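Long-range contact in apical membrane antigen AMA1 (Toxoplasma gondii ME49, PDB 4YIV), which takes part in host cell invasion as a microneme protein of the moving junction, the ring formed between the parasite's apical tip and the host cell membrane: residues F14-N28 against L315-S327. Numbering follows the deposited sequence.
Sequences FQANVEMKTFMERFN and LSDQVPDCLVSDS. With CO (cobalt (II) ion), chain I; NAG (2-acetamido-2-deoxy-beta-D-glucopyranose), chain B.
Helix 18-25 crosses strand 322-326 almost at a right angle (94°), their axes 10.3 Å apart at closest approach, and Phe14, from the short helical turn just before that helix, packs on Cys322 and Leu323. The Phe14 ring lies over the strand backbone: one face covers Leu323 N near the rim, CD2 sits 3.5 Å from Cys322 CB, and CZ meets Leu323 CB. Leu323 is wedged between three side chains. Its CB and CD1 touch Phe14 CE1, its CG rests 3.9 Å from Met24 SD, and its CD1 reaches the edge of the Phe23 ring. Met24 is bent at both chi2 (-58°) and chi3 (-65°), a curl that brings CE over the peptide joining Asp321 to Cys322, 3.6 Å from Cys322 N. Further along, Phe27 CB packs on Pro320 CG at 3.8 Å. One water bridges the segments, donating to Met24 O and Pro320 O, 2.7 Å from each. At the end of the contact Val319 CG1 lies 3.6 Å from Asn28 CG and also touches the acetamido methyl C8 of the N-acetylglucosamine carried on Asn28 ND2, while Asn28 OD1 accepts from His31 N. Glu25, its CB directed away from the strand, binds cobalt with His31. Cys322 forms a disulfide with Cys246, and with Asp321 it makes a classic beta bulge opposite Gly239. Near the N-terminus of the crystallised AMA1 ectodomain, this helical segment thus packs across the start of edge strand 322-326 of a three-stranded antiparallel sheet and the loop leading into it, beside an N-glycosylation site.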
loop_
_atom_site.group_PDB
_atom_site.type_symbol
_atom_site.label_atom_id
_atom_site.label_comp_id
_atom_site.label_asym_id
_atom_site.label_seq_id
_atom_site.Cartn_x
_atom_site.Cartn_y
_atom_site.Cartn_z
ATOM N N PHE A 14 9.791 21.196 9.573
ATOM C CA PHE A 14 9.533 19.757 9.502
ATOM C C PHE A 14 10.787 18.924 9.362
ATOM O O PHE A 14 10.726 17.697 9.396
ATOM C CB PHE A 14 8.567 19.459 8.367
ATOM C CG PHE A 14 7.238 20.119 8.543
ATOM C CD1 PHE A 14 6.237 19.496 9.259
ATOM C CD2 PHE A 14 7.000 21.371 8.024
ATOM C CE1 PHE A 14 5.024 20.095 9.435
ATOM C CE2 PHE A 14 5.778 21.980 8.192
ATOM C CZ PHE A 14 4.789 21.346 8.897
ATOM N N GLN A 15 11.922 19.594 9.211
ATOM C CA GLN A 15 13.222 18.932 9.262
ATOM C C GLN A 15 14.024 19.452 10.459
ATOM O O GLN A 15 15.091 18.926 10.786
ATOM C CB GLN A 15 13.991 19.150 7.962
ATOM C CG GLN A 15 13.255 18.646 6.731
ATOM C CD GLN A 15 12.818 17.177 6.852
ATOM O OE1 GLN A 15 11.617 16.857 6.778
ATOM N NE2 GLN A 15 13.793 16.280 7.028
ATOM N N ALA A 16 13.476 20.469 11.120
ATOM C CA ALA A 16 14.148 21.134 12.223
ATOM C C ALA A 16 14.416 20.181 13.381
ATOM O O ALA A 16 15.568 19.870 13.684
ATOM C CB ALA A 16 13.312 22.323 12.701
ATOM N N ASN A 17 13.349 19.734 14.037
ATOM C CA ASN A 17 13.486 18.831 15.165
ATOM C C ASN A 17 13.180 17.401 14.790
ATOM O O ASN A 17 12.369 17.124 13.900
ATOM C CB ASN A 17 12.583 19.252 16.303
ATOM C CG ASN A 17 11.149 19.148 15.945
ATOM O OD1 ASN A 17 10.574 18.067 15.943
ATOM N ND2 ASN A 17 10.548 20.275 15.629
ATOM N N VAL A 18 13.828 16.503 15.518
ATOM C CA VAL A 18 13.900 15.113 15.142
ATOM C C VAL A 18 12.493 14.532 15.236
ATOM O O VAL A 18 12.127 13.679 14.447
ATOM C CB VAL A 18 14.903 14.342 16.035
ATOM C CG1 VAL A 18 15.187 12.950 15.461
ATOM C CG2 VAL A 18 16.220 15.113 16.151
ATOM N N GLU A 19 11.689 15.032 16.166
ATOM C CA GLU A 19 10.327 14.525 16.318
ATOM C C GLU A 19 9.546 14.760 15.020
ATOM O O GLU A 19 8.829 13.881 14.517
ATOM C CB GLU A 19 9.624 15.193 17.505
ATOM C CG GLU A 19 8.406 14.442 18.039
ATOM C CD GLU A 19 8.388 14.336 19.578
ATOM O OE1 GLU A 19 9.407 13.899 20.161
ATOM O OE2 GLU A 19 7.357 14.679 20.206
ATOM N N MET A 20 9.711 15.953 14.470
ATOM C CA MET A 20 9.104 16.296 13.205
ATOM C C MET A 20 9.687 15.477 12.050
ATOM O O MET A 20 8.930 14.956 11.242
ATOM C CB MET A 20 9.284 17.783 12.936
ATOM C CG MET A 20 8.074 18.410 12.347
ATOM S SD MET A 20 6.863 18.829 13.562
ATOM C CE MET A 20 7.491 20.449 13.953
ATOM N N LYS A 21 11.018 15.388 11.972
ATOM C CA LYS A 21 11.721 14.602 10.956
ATOM C C LYS A 21 11.266 13.155 10.925
ATOM O O LYS A 21 10.981 12.589 9.868
ATOM C CB LYS A 21 13.224 14.594 11.221
ATOM C CG LYS A 21 14.073 15.375 10.267
ATOM C CD LYS A 21 15.564 15.200 10.601
ATOM C CE LYS A 21 16.457 15.799 9.519
ATOM N NZ LYS A 21 17.689 16.432 10.080
ATOM N N THR A 22 11.256 12.551 12.106
ATOM C CA THR A 22 10.875 11.156 12.251
ATOM C C THR A 22 9.466 10.949 11.715
ATOM O O THR A 22 9.202 9.984 11.013
ATOM C CB THR A 22 10.943 10.713 13.716
ATOM O OG1 THR A 22 12.297 10.825 14.187
ATOM C CG2 THR A 22 10.489 9.282 13.851
ATOM N N PHE A 23 8.567 11.874 12.039
ATOM C CA PHE A 23 7.185 11.760 11.603
ATOM C C PHE A 23 7.108 11.837 10.086
ATOM O O PHE A 23 6.451 11.003 9.451
ATOM C CB PHE A 23 6.325 12.848 12.242
ATOM C CG PHE A 23 4.948 12.984 11.637
ATOM C CD1 PHE A 23 3.922 12.118 11.984
ATOM C CD2 PHE A 23 4.689 13.990 10.722
ATOM C CE1 PHE A 23 2.660 12.249 11.416
ATOM C CE2 PHE A 23 3.433 14.141 10.155
ATOM C CZ PHE A 23 2.417 13.273 10.495
ATOM N N MET A 24 7.801 12.811 9.501
ATOM C CA MET A 24 7.763 13.004 8.054
ATOM C C MET A 24 8.410 11.874 7.270
ATOM O O MET A 24 8.066 11.668 6.097
ATOM C CB MET A 24 8.438 14.310 7.665
ATOM C CG MET A 24 7.678 15.552 8.079
ATOM S SD MET A 24 6.003 15.676 7.432
ATOM C CE MET A 24 6.366 15.811 5.684
ATOM N N GLU A 25 9.358 11.170 7.889
ATOM C CA GLU A 25 9.996 10.001 7.269
ATOM C C GLU A 25 8.979 8.946 6.786
ATOM O O GLU A 25 9.171 8.306 5.755
ATOM C CB GLU A 25 10.962 9.337 8.263
ATOM C CG GLU A 25 12.403 9.808 8.165
ATOM C CD GLU A 25 13.274 8.920 7.273
ATOM O OE1 GLU A 25 13.449 7.728 7.584
ATOM O OE2 GLU A 25 13.813 9.419 6.267
ATOM N N ARG A 26 7.875 8.796 7.502
ATOM C CA ARG A 26 6.930 7.744 7.174
ATOM C C ARG A 26 6.324 7.921 5.788
ATOM O O ARG A 26 5.710 6.984 5.254
ATOM C CB ARG A 26 5.826 7.667 8.227
ATOM C CG ARG A 26 4.827 8.759 8.178
ATOM C CD ARG A 26 3.922 8.756 9.403
ATOM N NE ARG A 26 4.681 8.599 10.638
ATOM C CZ ARG A 26 4.145 8.473 11.848
ATOM N NH1 ARG A 26 2.816 8.494 12.009
ATOM N NH2 ARG A 26 4.958 8.336 12.891
ATOM N N PHE A 27 6.485 9.107 5.207
ATOM C CA PHE A 27 5.887 9.377 3.911
ATOM C C PHE A 27 6.829 9.106 2.762
ATOM O O PHE A 27 6.443 9.242 1.601
ATOM C CB PHE A 27 5.399 10.809 3.852
ATOM C CG PHE A 27 4.304 11.096 4.832
ATOM C CD1 PHE A 27 3.087 10.469 4.713
ATOM C CD2 PHE A 27 4.513 11.953 5.911
ATOM C CE1 PHE A 27 2.073 10.705 5.619
ATOM C CE2 PHE A 27 3.508 12.194 6.820
ATOM C CZ PHE A 27 2.288 11.581 6.679
ATOM N N ASN A 28 8.065 8.749 3.059
ATOM C CA ASN A 28 9.056 8.488 2.023
ATOM C C ASN A 28 9.040 7.050 1.577
ATOM O O ASN A 28 9.745 6.256 2.073
ATOM C CB ASN A 28 10.464 8.921 2.440
ATOM C CG ASN A 28 11.442 8.922 1.275
ATOM O OD1 ASN A 28 11.185 8.318 0.259
ATOM N ND2 ASN A 28 12.551 9.628 1.420
ATOM N N LEU A 315 -1.947 15.489 -7.320
ATOM C CA LEU A 315 -1.064 14.327 -7.328
ATOM C C LEU A 315 0.360 14.628 -7.778
ATOM O O LEU A 315 0.579 15.354 -8.764
ATOM C CB LEU A 315 -1.631 13.276 -8.242
ATOM C CG LEU A 315 -3.076 12.867 -8.003
ATOM C CD1 LEU A 315 -3.579 12.136 -9.189
ATOM C CD2 LEU A 315 -3.106 11.945 -6.833
ATOM N N SER A 316 1.321 14.079 -7.051
ATOM C CA SER A 316 2.742 14.364 -7.299
ATOM C C SER A 316 3.614 13.147 -7.010
ATOM O O SER A 316 3.216 12.280 -6.224
ATOM C CB SER A 316 3.179 15.538 -6.431
ATOM O OG SER A 316 4.565 15.741 -6.526
ATOM N N ASP A 317 4.790 13.068 -7.643
ATOM C CA ASP A 317 5.791 12.058 -7.320
ATOM C C ASP A 317 6.872 12.610 -6.399
ATOM O O ASP A 317 7.851 11.926 -6.102
ATOM C CB ASP A 317 6.431 11.478 -8.591
ATOM C CG ASP A 317 7.178 12.527 -9.427
ATOM O OD1 ASP A 317 7.249 13.698 -9.003
ATOM O OD2 ASP A 317 7.710 12.165 -10.511
ATOM N N GLN A 318 6.690 13.843 -5.940
ATOM C CA GLN A 318 7.632 14.449 -4.990
ATOM C C GLN A 318 7.376 14.004 -3.547
ATOM O O GLN A 318 6.310 14.279 -2.973
ATOM C CB GLN A 318 7.549 15.980 -5.087
ATOM C CG GLN A 318 7.988 16.547 -6.444
ATOM C CD GLN A 318 9.488 16.387 -6.685
ATOM O OE1 GLN A 318 9.904 15.848 -7.714
ATOM N NE2 GLN A 318 10.308 16.857 -5.730
ATOM N N VAL A 319 8.336 13.289 -2.976
ATOM C CA VAL A 319 8.251 12.877 -1.581
ATOM C C VAL A 319 8.071 14.132 -0.725
ATOM O O VAL A 319 8.851 15.079 -0.834
ATOM C CB VAL A 319 9.496 12.101 -1.151
ATOM C CG1 VAL A 319 9.469 11.810 0.347
ATOM C CG2 VAL A 319 9.598 10.799 -1.931
ATOM N N PRO A 320 7.025 14.166 0.112
ATOM C CA PRO A 320 6.874 15.387 0.910
ATOM C C PRO A 320 7.966 15.554 1.987
ATOM O O PRO A 320 8.456 14.589 2.602
ATOM C CB PRO A 320 5.484 15.220 1.545
ATOM C CG PRO A 320 5.198 13.802 1.512
ATOM C CD PRO A 320 5.920 13.215 0.331
ATOM N N ASP A 321 8.370 16.803 2.201
ATOM C CA ASP A 321 9.316 17.090 3.276
ATOM C C ASP A 321 8.821 18.253 4.122
ATOM O O ASP A 321 9.518 18.713 5.019
ATOM C CB ASP A 321 10.739 17.342 2.718
ATOM C CG ASP A 321 10.853 18.593 1.871
ATOM O OD1 ASP A 321 9.920 19.427 1.831
ATOM O OD2 ASP A 321 11.914 18.735 1.233
ATOM N N CYS A 322 7.597 18.701 3.852
ATOM C CA CYS A 322 6.906 19.621 4.735
ATOM C C CYS A 322 5.398 19.497 4.501
ATOM O O CYS A 322 4.939 18.747 3.626
ATOM C CB CYS A 322 7.383 21.065 4.519
ATOM S SG CYS A 322 7.136 21.744 2.841
ATOM N N LEU A 323 4.641 20.229 5.304
ATOM C CA LEU A 323 3.193 20.223 5.255
ATOM C C LEU A 323 2.669 21.627 5.285
ATOM O O LEU A 323 3.267 22.515 5.893
ATOM C CB LEU A 323 2.594 19.465 6.443
ATOM C CG LEU A 323 3.005 18.017 6.666
ATOM C CD1 LEU A 323 2.448 17.494 7.991
ATOM C CD2 LEU A 323 2.516 17.196 5.483
ATOM N N VAL A 324 1.520 21.806 4.667
ATOM C CA VAL A 324 0.815 23.069 4.688
ATOM C C VAL A 324 -0.521 22.809 5.346
ATOM O O VAL A 324 -1.243 21.904 4.936
ATOM C CB VAL A 324 0.642 23.642 3.259
ATOM C CG1 VAL A 324 -0.394 24.785 3.210
ATOM C CG2 VAL A 324 1.991 24.079 2.718
ATOM N N SER A 325 -0.853 23.598 6.375
ATOM C CA SER A 325 -2.139 23.461 7.071
ATOM C C SER A 325 -3.312 23.802 6.181
ATOM O O SER A 325 -3.285 24.792 5.458
ATOM C CB SER A 325 -2.173 24.365 8.313
ATOM O OG SER A 325 -0.930 24.319 8.971
ATOM N N ASP A 326 -4.367 23.004 6.271
ATOM C CA ASP A 326 -5.587 23.250 5.519
ATOM C C ASP A 326 -6.649 22.339 6.092
ATOM O O ASP A 326 -6.638 21.142 5.853
ATOM C CB ASP A 326 -5.391 22.980 4.024
ATOM C CG ASP A 326 -6.680 23.123 3.219
ATOM O OD1 ASP A 326 -7.730 23.478 3.810
ATOM O OD2 ASP A 326 -6.660 22.873 1.985
ATOM N N SER A 327 -7.569 22.907 6.856
ATOM C CA SER A 327 -8.510 22.102 7.611
ATOM C C SER A 327 -9.425 21.258 6.713
ATOM O O SER A 327 -9.965 20.235 7.149
ATOM C CB SER A 327 -9.343 23.026 8.529
ATOM O OG SER A 327 -10.135 23.928 7.756
HETATM CO CO CO I . 14.768 5.996 7.186
HETATM C C1 NAG B . 13.569 9.944 0.391
HETATM C C2 NAG B . 14.433 11.202 0.380
HETATM C C3 NAG B . 15.511 11.127 -0.690
HETATM C C4 NAG B . 16.289 9.828 -0.548
HETATM C C5 NAG B . 15.332 8.643 -0.563
HETATM C C6 NAG B . 16.091 7.331 -0.404
HETATM C C7 NAG B . 12.937 12.945 1.164
HETATM C C8 NAG B . 12.012 14.059 0.774
HETATM N N2 NAG B . 13.603 12.372 0.166
HETATM O O3 NAG B . 16.403 12.238 -0.554
HETATM O O4 NAG B . 17.222 9.706 -1.628
HETATM O O5 NAG B . 14.375 8.767 0.489
HETATM O O6 NAG B . 16.667 7.268 0.905
HETATM O O7 NAG B . 13.071 12.588 2.324
HETATM O O HOH W 1 9.227 12.317 3.728
HETATM O O HOH W 2 16.302 7.950 7.228
HETATM O O HOH W 3 16.775 5.588 7.616
HETATM O O HOH W 4 14.804 3.976 7.875
#